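PDB 4ER8: TnpArep for protein, which binds repetitive extragenic palindrome (REP) DNA hairpins and catalyses cleavage and recombination of the mosaic elements that contain them. Local coordinates for residues A38-F48 / D72-Q83. Residues are numbered along the deposited sequence; the frame is centred on the assembly and turned at random.
Sequences AIIKVKRDRPF and DFSSRWREIKKQ. With nucleotides of chain B.
Helix 38-45 and helix 73-83 run roughly antiparallel, the axes of these short segments 8.6 Å apart at closest approach and their directions 147° apart, with Ala38 beside Gln83 and Ile39 beside Ile80. Ala38 CB lies 3.6 Å from Gln83 CB. One turn on, Val42 sits in the middle of the seam and crosses Ile80 at about a right angle. Its CG1, anti to the backbone N (chi1 -176°), reaches the Arg76 carbonyl oxygen, while CG2 packs 3.7 Å from Ile80 CG1. Beyond Asp45 the chain leaves the helix, and here Arg76 reaches across with an extended side chain. Its NE donates to Arg46 O at 3.3 Å, coming from well above the carbonyl plane, and NH2 lies near Pro47 O; Asp70 pairs with the same guanidinium. Arg46 CB lies over one face of this group, and Phe48 CD2 touches Arg76 CD at 3.9 Å. Replacing Arg76 by alanine would probably cost Arg46 O this donor and Asp70 its salt-bridge partner, and open a gap beside the Phe48 ring. Arg46 reaches back with an extended chain, and Ser75 CB sits over one face of its guanidinium, 3.3 Å from NH1. Asp72 caps helix 73-83, its OD2 accepting from Ser75 N at 2.7 Å; its OD1, too far for a salt bridge, probably adds favourable charge near Arg46. Both helices pack on one face of the antiparallel sheet of the RNA-recognition-motif-like HUH nuclease domain, Ile39 on strand 49-55 and Trp77 on strands 59-65 and 13-19. Arg46 and Gln83 bind DNA phosphates, Lys81 NZ grips OP1 of DC30 of chain B, and Arg78 and Lys82 meet bases of DT29 and DC27 of chain B. The chemistry thus divides: apolar packing joins the helices, Arg76 ties the loop after helix 38-45 to helix 73-83, and neighbouring basic and amide groups hold the REP DNA.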
ATOM      1  N   ALA A  38     -13.273  -2.989   2.650  1.00 55.97           N
ATOM      2  CA  ALA A  38     -13.263  -1.570   2.259  1.00 54.23           C
ATOM      3  C   ALA A  38     -12.675  -1.294   0.887  1.00 53.28           C
ATOM      4  O   ALA A  38     -13.267  -0.558   0.083  1.00 53.06           O
ATOM      5  CB  ALA A  38     -12.538  -0.741   3.302  1.00 53.87           C
ATOM      6  N   ILE A  39     -11.515  -1.880   0.618  1.00 52.29           N
ATOM      7  CA  ILE A  39     -10.834  -1.688  -0.666  1.00 51.60           C
ATOM      8  C   ILE A  39     -11.703  -2.237  -1.779  1.00 52.24           C
ATOM      9  O   ILE A  39     -11.831  -1.621  -2.840  1.00 51.08           O
ATOM     10  CB  ILE A  39      -9.500  -2.435  -0.705  1.00 51.68           C
ATOM     11  CG1 ILE A  39      -8.510  -1.870   0.344  1.00 50.27           C
ATOM     12  CG2 ILE A  39      -8.949  -2.486  -2.130  1.00 48.69           C
ATOM     13  CD1 ILE A  39      -7.435  -2.873   0.776  1.00 48.50           C
ATOM     14  N   ILE A  40     -12.297  -3.403  -1.515  1.00 53.61           N
ATOM     15  CA  ILE A  40     -13.277  -4.026  -2.417  1.00 55.12           C
ATOM     16  C   ILE A  40     -14.437  -3.083  -2.787  1.00 55.45           C
ATOM     17  O   ILE A  40     -14.719  -2.867  -3.980  1.00 55.30           O
ATOM     18  CB  ILE A  40     -13.909  -5.270  -1.773  1.00 55.78           C
ATOM     19  CG1 ILE A  40     -12.854  -6.264  -1.246  1.00 55.72           C
ATOM     20  CG2 ILE A  40     -14.923  -5.889  -2.747  1.00 57.01           C
ATOM     21  CD1 ILE A  40     -11.901  -6.747  -2.293  1.00 57.22           C
ATOM     22  N   LYS A  41     -15.094  -2.525  -1.764  1.00 56.06           N
ATOM     23  CA  LYS A  41     -16.238  -1.625  -1.976  1.00 57.42           C
ATOM     24  C   LYS A  41     -15.868  -0.462  -2.891  1.00 57.11           C
ATOM     25  O   LYS A  41     -16.626  -0.116  -3.795  1.00 57.36           O
ATOM     26  CB  LYS A  41     -16.805  -1.119  -0.637  1.00 57.87           C
ATOM     27  CG  LYS A  41     -18.144  -0.343  -0.732  1.00 60.88           C
ATOM     28  CD  LYS A  41     -19.319  -1.146  -0.102  1.00 67.30           C
ATOM     29  CE  LYS A  41     -20.363  -0.264   0.670  1.00 69.65           C
ATOM     30  NZ  LYS A  41     -21.384   0.474  -0.185  1.00 70.50           N
ATOM     31  N   VAL A  42     -14.689   0.116  -2.653  1.00 57.49           N
ATOM     32  CA  VAL A  42     -14.218   1.307  -3.381  1.00 57.50           C
ATOM     33  C   VAL A  42     -13.766   0.946  -4.799  1.00 57.70           C
ATOM     34  O   VAL A  42     -14.041   1.676  -5.771  1.00 57.55           O
ATOM     35  CB  VAL A  42     -13.086   2.072  -2.586  1.00 57.64           C
ATOM     36  CG1 VAL A  42     -12.675   3.379  -3.304  1.00 56.67           C
ATOM     37  CG2 VAL A  42     -13.547   2.394  -1.173  1.00 56.68           C
ATOM     38  N   LYS A  43     -13.085  -0.194  -4.907  1.00 58.05           N
ATOM     39  CA  LYS A  43     -12.536  -0.651  -6.172  1.00 58.28           C
ATOM     40  C   LYS A  43     -13.655  -0.827  -7.170  1.00 59.07           C
ATOM     41  O   LYS A  43     -13.533  -0.373  -8.321  1.00 58.57           O
ATOM     42  CB  LYS A  43     -11.760  -1.949  -5.987  1.00 58.23           C
ATOM     43  CG  LYS A  43     -10.848  -2.289  -7.145  1.00 56.52           C
ATOM     44  CD  LYS A  43     -10.059  -3.580  -6.877  1.00 56.38           C
ATOM     45  CE  LYS A  43      -9.105  -3.934  -8.030  1.00 54.56           C
ATOM     46  NZ  LYS A  43      -9.776  -3.830  -9.366  1.00 54.78           N
ATOM     47  N   ARG A  44     -14.741  -1.463  -6.710  1.00 60.23           N
ATOM     48  CA  ARG A  44     -15.983  -1.620  -7.499  1.00 62.30           C
ATOM     49  C   ARG A  44     -16.502  -0.278  -8.069  1.00 62.32           C
ATOM     50  O   ARG A  44     -16.751  -0.160  -9.278  1.00 62.38           O
ATOM     51  CB  ARG A  44     -17.092  -2.319  -6.677  1.00 63.09           C
ATOM     52  CG  ARG A  44     -16.844  -3.837  -6.328  1.00 67.72           C
ATOM     53  CD  ARG A  44     -17.912  -4.468  -5.354  1.00 73.94           C
ATOM     54  NE  ARG A  44     -19.298  -4.161  -5.751  1.00 78.49           N
ATOM     55  CZ  ARG A  44     -20.113  -3.307  -5.116  1.00 80.94           C
ATOM     56  NH1 ARG A  44     -19.708  -2.671  -4.014  1.00 80.77           N
ATOM     57  NH2 ARG A  44     -21.349  -3.095  -5.580  1.00 81.43           N
ATOM     58  N   ASP A  45     -16.620   0.736  -7.206  1.00 62.29           N
ATOM     59  CA  ASP A  45     -17.210   2.026  -7.591  1.00 62.11           C
ATOM     60  C   ASP A  45     -16.290   2.913  -8.443  1.00 60.93           C
ATOM     61  O   ASP A  45     -16.754   3.725  -9.257  1.00 59.92           O
ATOM     62  CB  ASP A  45     -17.714   2.750  -6.336  1.00 62.63           C
ATOM     63  CG  ASP A  45     -18.653   1.860  -5.489  1.00 65.94           C
ATOM     64  OD1 ASP A  45     -19.447   1.091  -6.095  1.00 67.25           O
ATOM     65  OD2 ASP A  45     -18.602   1.909  -4.226  1.00 69.03           O
ATOM     66  N   ARG A  46     -14.983   2.745  -8.258  1.00 60.25           N
ATOM     67  CA  ARG A  46     -13.998   3.541  -8.989  1.00 59.14           C
ATOM     68  C   ARG A  46     -12.897   2.596  -9.377  1.00 58.87           C
ATOM     69  O   ARG A  46     -11.917   2.465  -8.648  1.00 59.37           O
ATOM     70  CB  ARG A  46     -13.458   4.666  -8.115  1.00 58.50           C
ATOM     71  CG  ARG A  46     -14.535   5.629  -7.591  1.00 58.01           C
ATOM     72  CD  ARG A  46     -13.948   6.628  -6.609  1.00 55.81           C
ATOM     73  NE  ARG A  46     -14.954   7.466  -5.962  1.00 52.32           N
ATOM     74  CZ  ARG A  46     -15.179   8.738  -6.272  1.00 49.55           C
ATOM     75  NH1 ARG A  46     -14.463   9.329  -7.232  1.00 48.39           N
ATOM     76  NH2 ARG A  46     -16.117   9.420  -5.614  1.00 47.76           N
ATOM     77  N   PRO A  47     -13.067   1.885 -10.506  1.00 58.12           N
ATOM     78  CA  PRO A  47     -12.112   0.813 -10.861  1.00 57.12           C
ATOM     79  C   PRO A  47     -10.635   1.234 -10.840  1.00 55.47           C
ATOM     80  O   PRO A  47     -10.289   2.357 -11.228  1.00 55.40           O
ATOM     81  CB  PRO A  47     -12.545   0.391 -12.291  1.00 57.40           C
ATOM     82  CG  PRO A  47     -13.506   1.441 -12.752  1.00 58.10           C
ATOM     83  CD  PRO A  47     -14.157   1.990 -11.489  1.00 57.94           C
ATOM     84  N   PHE A  48      -9.778   0.343 -10.350  1.00 53.56           N
ATOM     85  CA  PHE A  48      -8.324   0.483 -10.563  1.00 51.59           C
ATOM     86  C   PHE A  48      -7.653  -0.883 -10.535  1.00 51.03           C
ATOM     87  O   PHE A  48      -8.274  -1.860 -10.130  1.00 50.75           O
ATOM     88  CB  PHE A  48      -7.671   1.444  -9.553  1.00 50.54           C
ATOM     89  CG  PHE A  48      -7.752   0.982  -8.119  1.00 47.62           C
ATOM     90  CD1 PHE A  48      -6.677   0.343  -7.527  1.00 45.73           C
ATOM     91  CD2 PHE A  48      -8.895   1.225  -7.356  1.00 42.40           C
ATOM     92  CE1 PHE A  48      -6.741  -0.049  -6.190  1.00 46.47           C
ATOM     93  CE2 PHE A  48      -8.977   0.832  -6.058  1.00 42.85           C
ATOM     94  CZ  PHE A  48      -7.908   0.180  -5.452  1.00 44.45           C
ATOM     95  N   ASP A  72      -7.519  10.142 -10.756  1.00 44.17           N
ATOM     96  CA  ASP A  72      -8.033  10.508  -9.441  1.00 42.63           C
ATOM     97  C   ASP A  72      -7.816   9.485  -8.351  1.00 40.88           C
ATOM     98  O   ASP A  72      -8.779   8.893  -7.845  1.00 40.85           O
ATOM     99  CB  ASP A  72      -9.500  10.900  -9.540  1.00 43.30           C
ATOM    100  CG  ASP A  72     -10.082  11.384  -8.208  1.00 46.81           C
ATOM    101  OD1 ASP A  72     -11.302  11.720  -8.188  1.00 46.51           O
ATOM    102  OD2 ASP A  72      -9.349  11.400  -7.175  1.00 50.37           O
ATOM    103  N   PHE A  73      -6.560   9.296  -7.949  1.00 38.36           N
ATOM    104  CA  PHE A  73      -6.289   8.461  -6.761  1.00 36.26           C
ATOM    105  C   PHE A  73      -6.757   9.115  -5.452  1.00 35.80           C
ATOM    106  O   PHE A  73      -6.937   8.436  -4.451  1.00 35.26           O
ATOM    107  CB  PHE A  73      -4.809   8.103  -6.663  1.00 35.33           C
ATOM    108  CG  PHE A  73      -3.893   9.297  -6.753  1.00 32.45           C
ATOM    109  CD1 PHE A  73      -3.633  10.083  -5.616  1.00 27.98           C
ATOM    110  CD2 PHE A  73      -3.311   9.647  -7.973  1.00 27.41           C
ATOM    111  CE1 PHE A  73      -2.817  11.185  -5.695  1.00 27.85           C
ATOM    112  CE2 PHE A  73      -2.503  10.763  -8.067  1.00 27.01           C
ATOM    113  CZ  PHE A  73      -2.234  11.526  -6.901  1.00 27.02           C
ATOM    114  N   SER A  74      -6.955  10.426  -5.469  1.00 35.32           N
ATOM    115  CA  SER A  74      -7.337  11.150  -4.261  1.00 36.27           C
ATOM    116  C   SER A  74      -8.654  10.636  -3.699  1.00 37.42           C
ATOM    117  O   SER A  74      -8.722  10.107  -2.557  1.00 37.06           O
ATOM    118  CB  SER A  74      -7.397  12.655  -4.514  1.00 36.27           C
ATOM    119  OG  SER A  74      -6.099  13.223  -4.595  1.00 32.21           O
ATOM    120  N   SER A  75      -9.687  10.731  -4.530  1.00 38.14           N
ATOM    121  CA  SER A  75     -11.001  10.189  -4.155  1.00 39.11           C
ATOM    122  C   SER A  75     -10.873   8.777  -3.665  1.00 39.65           C
ATOM    123  O   SER A  75     -11.375   8.428  -2.591  1.00 40.18           O
ATOM    124  CB  SER A  75     -11.897  10.222  -5.362  1.00 38.92           C
ATOM    125  OG  SER A  75     -11.993  11.550  -5.811  1.00 40.31           O
ATOM    126  N   ARG A  76     -10.182   7.957  -4.452  1.00 40.33           N
ATOM    127  CA  ARG A  76     -10.102   6.563  -4.135  1.00 41.47           C
ATOM    128  C   ARG A  76      -9.559   6.365  -2.728  1.00 42.17           C
ATOM    129  O   ARG A  76     -10.107   5.576  -1.984  1.00 42.63           O
ATOM    130  CB  ARG A  76      -9.330   5.789  -5.206  1.00 41.63           C
ATOM    131  CG  ARG A  76     -10.032   5.803  -6.596  1.00 44.14           C
ATOM    132  CD  ARG A  76      -9.158   5.139  -7.656  1.00 44.72           C
ATOM    133  NE  ARG A  76      -9.785   4.900  -8.954  1.00 46.63           N
ATOM    134  CZ  ARG A  76      -9.915   5.792  -9.944  1.00 51.53           C
ATOM    135  NH1 ARG A  76      -9.517   7.050  -9.796  1.00 54.01           N
ATOM    136  NH2 ARG A  76     -10.456   5.431 -11.115  1.00 51.40           N
ATOM    137  N   TRP A  77      -8.521   7.115  -2.336  1.00 42.79           N
ATOM    138  CA  TRP A  77      -7.951   6.935  -1.019  1.00 42.77           C
ATOM    139  C   TRP A  77      -8.895   7.508  -0.013  1.00 43.24           C
ATOM    140  O   TRP A  77      -8.949   7.054   1.138  1.00 43.34           O
ATOM    141  CB  TRP A  77      -6.605   7.637  -0.879  1.00 43.24           C
ATOM    142  CG  TRP A  77      -5.437   6.780  -1.210  1.00 42.67           C
ATOM    143  CD1 TRP A  77      -4.467   7.065  -2.094  1.00 42.72           C
ATOM    144  CD2 TRP A  77      -5.120   5.493  -0.664  1.00 43.69           C
ATOM    145  NE1 TRP A  77      -3.562   6.037  -2.159  1.00 43.33           N
ATOM    146  CE2 TRP A  77      -3.936   5.060  -1.283  1.00 43.62           C
ATOM    147  CE3 TRP A  77      -5.732   4.658   0.277  1.00 44.92           C
ATOM    148  CZ2 TRP A  77      -3.330   3.837  -0.988  1.00 45.19           C
ATOM    149  CZ3 TRP A  77      -5.123   3.443   0.587  1.00 45.42           C
ATOM    150  CH2 TRP A  77      -3.934   3.043  -0.053  1.00 46.51           C
ATOM    151  N   ARG A  78      -9.631   8.530  -0.413  1.00 43.57           N
ATOM    152  CA  ARG A  78     -10.482   9.166   0.574  1.00 44.39           C
ATOM    153  C   ARG A  78     -11.587   8.210   0.963  1.00 45.12           C
ATOM    154  O   ARG A  78     -11.879   8.033   2.158  1.00 44.80           O
ATOM    155  CB  ARG A  78     -11.041  10.479   0.101  1.00 44.06           C
ATOM    156  CG  ARG A  78     -11.786  11.163   1.196  1.00 44.54           C
ATOM    157  CD  ARG A  78     -12.998  11.861   0.696  1.00 41.01           C
ATOM    158  NE  ARG A  78     -12.761  13.112  -0.041  1.00 39.22           N
ATOM    159  CZ  ARG A  78     -13.206  13.334  -1.273  1.00 40.09           C
ATOM    160  NH1 ARG A  78     -13.897  12.379  -1.940  1.00 41.48           N
ATOM    161  NH2 ARG A  78     -12.973  14.509  -1.836  1.00 39.15           N
ATOM    162  N   GLU A  79     -12.153   7.541  -0.032  1.00 45.72           N
ATOM    163  CA  GLU A  79     -13.183   6.596   0.285  1.00 47.21           C
ATOM    164  C   GLU A  79     -12.608   5.428   1.079  1.00 48.64           C
ATOM    165  O   GLU A  79     -13.173   5.037   2.106  1.00 50.57           O
ATOM    166  CB  GLU A  79     -13.947   6.152  -0.966  1.00 47.58           C
ATOM    167  CG  GLU A  79     -14.792   7.263  -1.689  1.00 47.59           C
ATOM    168  CD  GLU A  79     -15.754   8.059  -0.760  1.00 51.23           C
ATOM    169  OE1 GLU A  79     -16.191   7.525   0.315  1.00 50.93           O
ATOM    170  OE2 GLU A  79     -16.081   9.220  -1.125  1.00 51.42           O
ATOM    171  N   ILE A  80     -11.452   4.895   0.684  1.00 48.77           N
ATOM    172  CA  ILE A  80     -10.945   3.709   1.389  1.00 48.59           C
ATOM    173  C   ILE A  80     -10.783   3.942   2.870  1.00 49.56           C
ATOM    174  O   ILE A  80     -11.305   3.186   3.669  1.00 50.31           O
ATOM    175  CB  ILE A  80      -9.637   3.145   0.781  1.00 48.57           C
ATOM    176  CG1 ILE A  80      -9.868   2.686  -0.656  1.00 46.70           C
ATOM    177  CG2 ILE A  80      -9.104   1.981   1.600  1.00 46.04           C
ATOM    178  CD1 ILE A  80      -8.610   2.471  -1.387  1.00 46.73           C
ATOM    179  N   LYS A  81     -10.057   4.987   3.246  1.00 51.22           N
ATOM    180  CA  LYS A  81      -9.794   5.270   4.670  1.00 51.85           C
ATOM    181  C   LYS A  81     -11.114   5.538   5.306  1.00 52.73           C
ATOM    182  O   LYS A  81     -11.291   5.236   6.470  1.00 52.80           O
ATOM    183  CB  LYS A  81      -8.903   6.495   4.867  1.00 51.56           C
ATOM    184  CG  LYS A  81      -7.487   6.344   4.360  1.00 50.08           C
ATOM    185  CD  LYS A  81      -6.789   7.675   4.176  1.00 45.55           C
ATOM    186  CE  LYS A  81      -5.673   7.841   5.141  1.00 45.01           C
ATOM    187  NZ  LYS A  81      -5.066   9.198   5.011  1.00 47.46           N
ATOM    188  N   LYS A  82     -12.055   6.089   4.538  1.00 54.42           N
ATOM    189  CA  LYS A  82     -13.389   6.373   5.100  1.00 56.23           C
ATOM    190  C   LYS A  82     -14.152   5.092   5.448  1.00 57.30           C
ATOM    191  O   LYS A  82     -14.512   4.909   6.611  1.00 57.16           O
ATOM    192  CB  LYS A  82     -14.214   7.255   4.182  1.00 55.96           C
ATOM    193  CG  LYS A  82     -15.502   7.777   4.801  1.00 56.54           C
ATOM    194  CD  LYS A  82     -15.967   9.088   4.139  1.00 54.82           C
ATOM    195  CE  LYS A  82     -16.514   8.876   2.737  1.00 53.33           C
ATOM    196  NZ  LYS A  82     -16.651  10.178   1.969  1.00 54.07           N
ATOM    197  N   GLN A  83     -14.370   4.204   4.467  1.00 58.88           N
ATOM    198  CA  GLN A  83     -15.043   2.920   4.744  1.00 60.99           C
ATOM    199  C   GLN A  83     -14.436   2.252   5.943  1.00 61.41           C
ATOM    200  O   GLN A  83     -15.127   1.893   6.866  1.00 62.80           O
ATOM    201  CB  GLN A  83     -14.959   1.923   3.593  1.00 61.29           C
ATOM    202  CG  GLN A  83     -15.520   2.386   2.277  1.00 64.82           C
ATOM    203  CD  GLN A  83     -17.033   2.541   2.260  1.00 67.68           C
ATOM    204  OE1 GLN A  83     -17.532   3.556   1.768  1.00 69.84           O
ATOM    205  NE2 GLN A  83     -17.768   1.532   2.761  1.00 67.04           N
TER
ATOM    206  P    DT B  29     -11.381   9.347   8.139  1.00 51.12           P
ATOM    207  OP1  DT B  29     -11.136   7.943   7.705  1.00 49.76           O
ATOM    208  OP2  DT B  29     -10.823   9.875   9.405  1.00 48.75           O
ATOM    209  O5'  DT B  29     -11.110  10.376   6.928  1.00 47.01           O
ATOM    210  C5'  DT B  29     -11.328   9.857   5.605  1.00 46.27           C
ATOM    211  C4'  DT B  29     -10.738  10.754   4.533  1.00 44.58           C
ATOM    212  O4'  DT B  29     -11.572  11.901   4.461  1.00 46.00           O
ATOM    213  C3'  DT B  29      -9.331  11.289   4.799  1.00 44.77           C
ATOM    214  O3'  DT B  29      -8.456  10.884   3.728  1.00 42.34           O
ATOM    215  C2'  DT B  29      -9.509  12.795   4.961  1.00 44.74           C
ATOM    216  C1'  DT B  29     -10.803  13.040   4.213  1.00 46.82           C
ATOM    217  N1   DT B  29     -11.584  14.184   4.762  1.00 46.57           N
ATOM    218  C2   DT B  29     -12.213  15.021   3.878  1.00 47.76           C
ATOM    219  O2   DT B  29     -12.155  14.862   2.689  1.00 51.39           O
ATOM    220  N3   DT B  29     -12.914  16.056   4.430  1.00 48.34           N
ATOM    221  C4   DT B  29     -13.012  16.298   5.787  1.00 46.98           C
ATOM    222  O4   DT B  29     -13.631  17.225   6.245  1.00 49.35           O
ATOM    223  C5   DT B  29     -12.336  15.401   6.653  1.00 46.43           C
ATOM    224  C7   DT B  29     -12.413  15.662   8.115  1.00 46.90           C
ATOM    225  C6   DT B  29     -11.655  14.377   6.122  1.00 45.16           C
ATOM    226  P    DC B  30      -7.026  11.550   3.503  1.00 43.28           P
ATOM    227  OP1  DC B  30      -6.090  10.494   3.082  1.00 43.46           O
ATOM    228  OP2  DC B  30      -6.655  12.414   4.657  1.00 41.14           O
ATOM    229  O5'  DC B  30      -7.359  12.546   2.277  1.00 40.88           O
ATOM    230  C5'  DC B  30      -7.778  12.023   1.053  1.00 40.96           C
ATOM    231  C4'  DC B  30      -8.065  13.114   0.028  1.00 40.39           C
ATOM    232  O4'  DC B  30      -9.166  13.898   0.494  1.00 41.48           O
ATOM    233  C3'  DC B  30      -6.983  14.130  -0.227  1.00 37.34           C
ATOM    234  O3'  DC B  30      -6.240  13.659  -1.303  1.00 37.69           O
ATOM    235  C2'  DC B  30      -7.743  15.376  -0.632  1.00 37.70           C
ATOM    236  C1'  DC B  30      -9.047  15.256   0.124  1.00 40.36           C
ATOM    237  N1   DC B  30      -9.188  16.045   1.409  1.00 41.99           N
ATOM    238  C2   DC B  30      -9.684  17.330   1.404  1.00 42.93           C
ATOM    239  O2   DC B  30      -9.951  17.820   0.317  1.00 43.02           O
ATOM    240  N3   DC B  30      -9.835  18.023   2.579  1.00 46.47           N
ATOM    241  C4   DC B  30      -9.499  17.445   3.740  1.00 45.79           C
ATOM    242  N4   DC B  30      -9.661  18.125   4.863  1.00 44.28           N
ATOM    243  C5   DC B  30      -8.995  16.118   3.788  1.00 46.49           C
ATOM    244  C6   DC B  30      -8.873  15.466   2.611  1.00 45.78           C
ATOM    245  P    DC B  27     -20.243  16.846   7.571  1.00 61.78           P
ATOM    246  OP1  DC B  27     -21.010  17.396   8.712  1.00 61.86           O
ATOM    247  OP2  DC B  27     -18.883  17.381   7.239  1.00 59.58           O
ATOM    248  O5'  DC B  27     -20.139  15.260   7.790  1.00 58.07           O
ATOM    249  C5'  DC B  27     -20.620  14.688   8.970  1.00 55.99           C
ATOM    250  C4'  DC B  27     -20.271  13.220   8.976  1.00 55.21           C
ATOM    251  O4'  DC B  27     -20.659  12.643   7.704  1.00 55.47           O
ATOM    252  C3'  DC B  27     -18.795  12.926   9.119  1.00 54.32           C
ATOM    253  O3'  DC B  27     -18.723  11.810   9.846  1.00 52.50           O
ATOM    254  C2'  DC B  27     -18.311  12.507   7.749  1.00 54.70           C
ATOM    255  C1'  DC B  27     -19.579  12.014   7.080  1.00 53.43           C
ATOM    256  N1   DC B  27     -19.569  12.384   5.657  1.00 52.56           N
ATOM    257  C2   DC B  27     -19.012  11.437   4.798  1.00 53.50           C
ATOM    258  O2   DC B  27     -18.590  10.371   5.294  1.00 53.90           O
ATOM    259  N3   DC B  27     -18.964  11.699   3.458  1.00 53.15           N
ATOM    260  C4   DC B  27     -19.412  12.858   2.989  1.00 53.09           C
ATOM    261  N4   DC B  27     -19.293  13.024   1.668  1.00 53.90           N
ATOM    262  C5   DC B  27     -19.991  13.853   3.852  1.00 52.97           C
ATOM    263  C6   DC B  27     -20.042  13.579   5.179  1.00 52.67           C
TER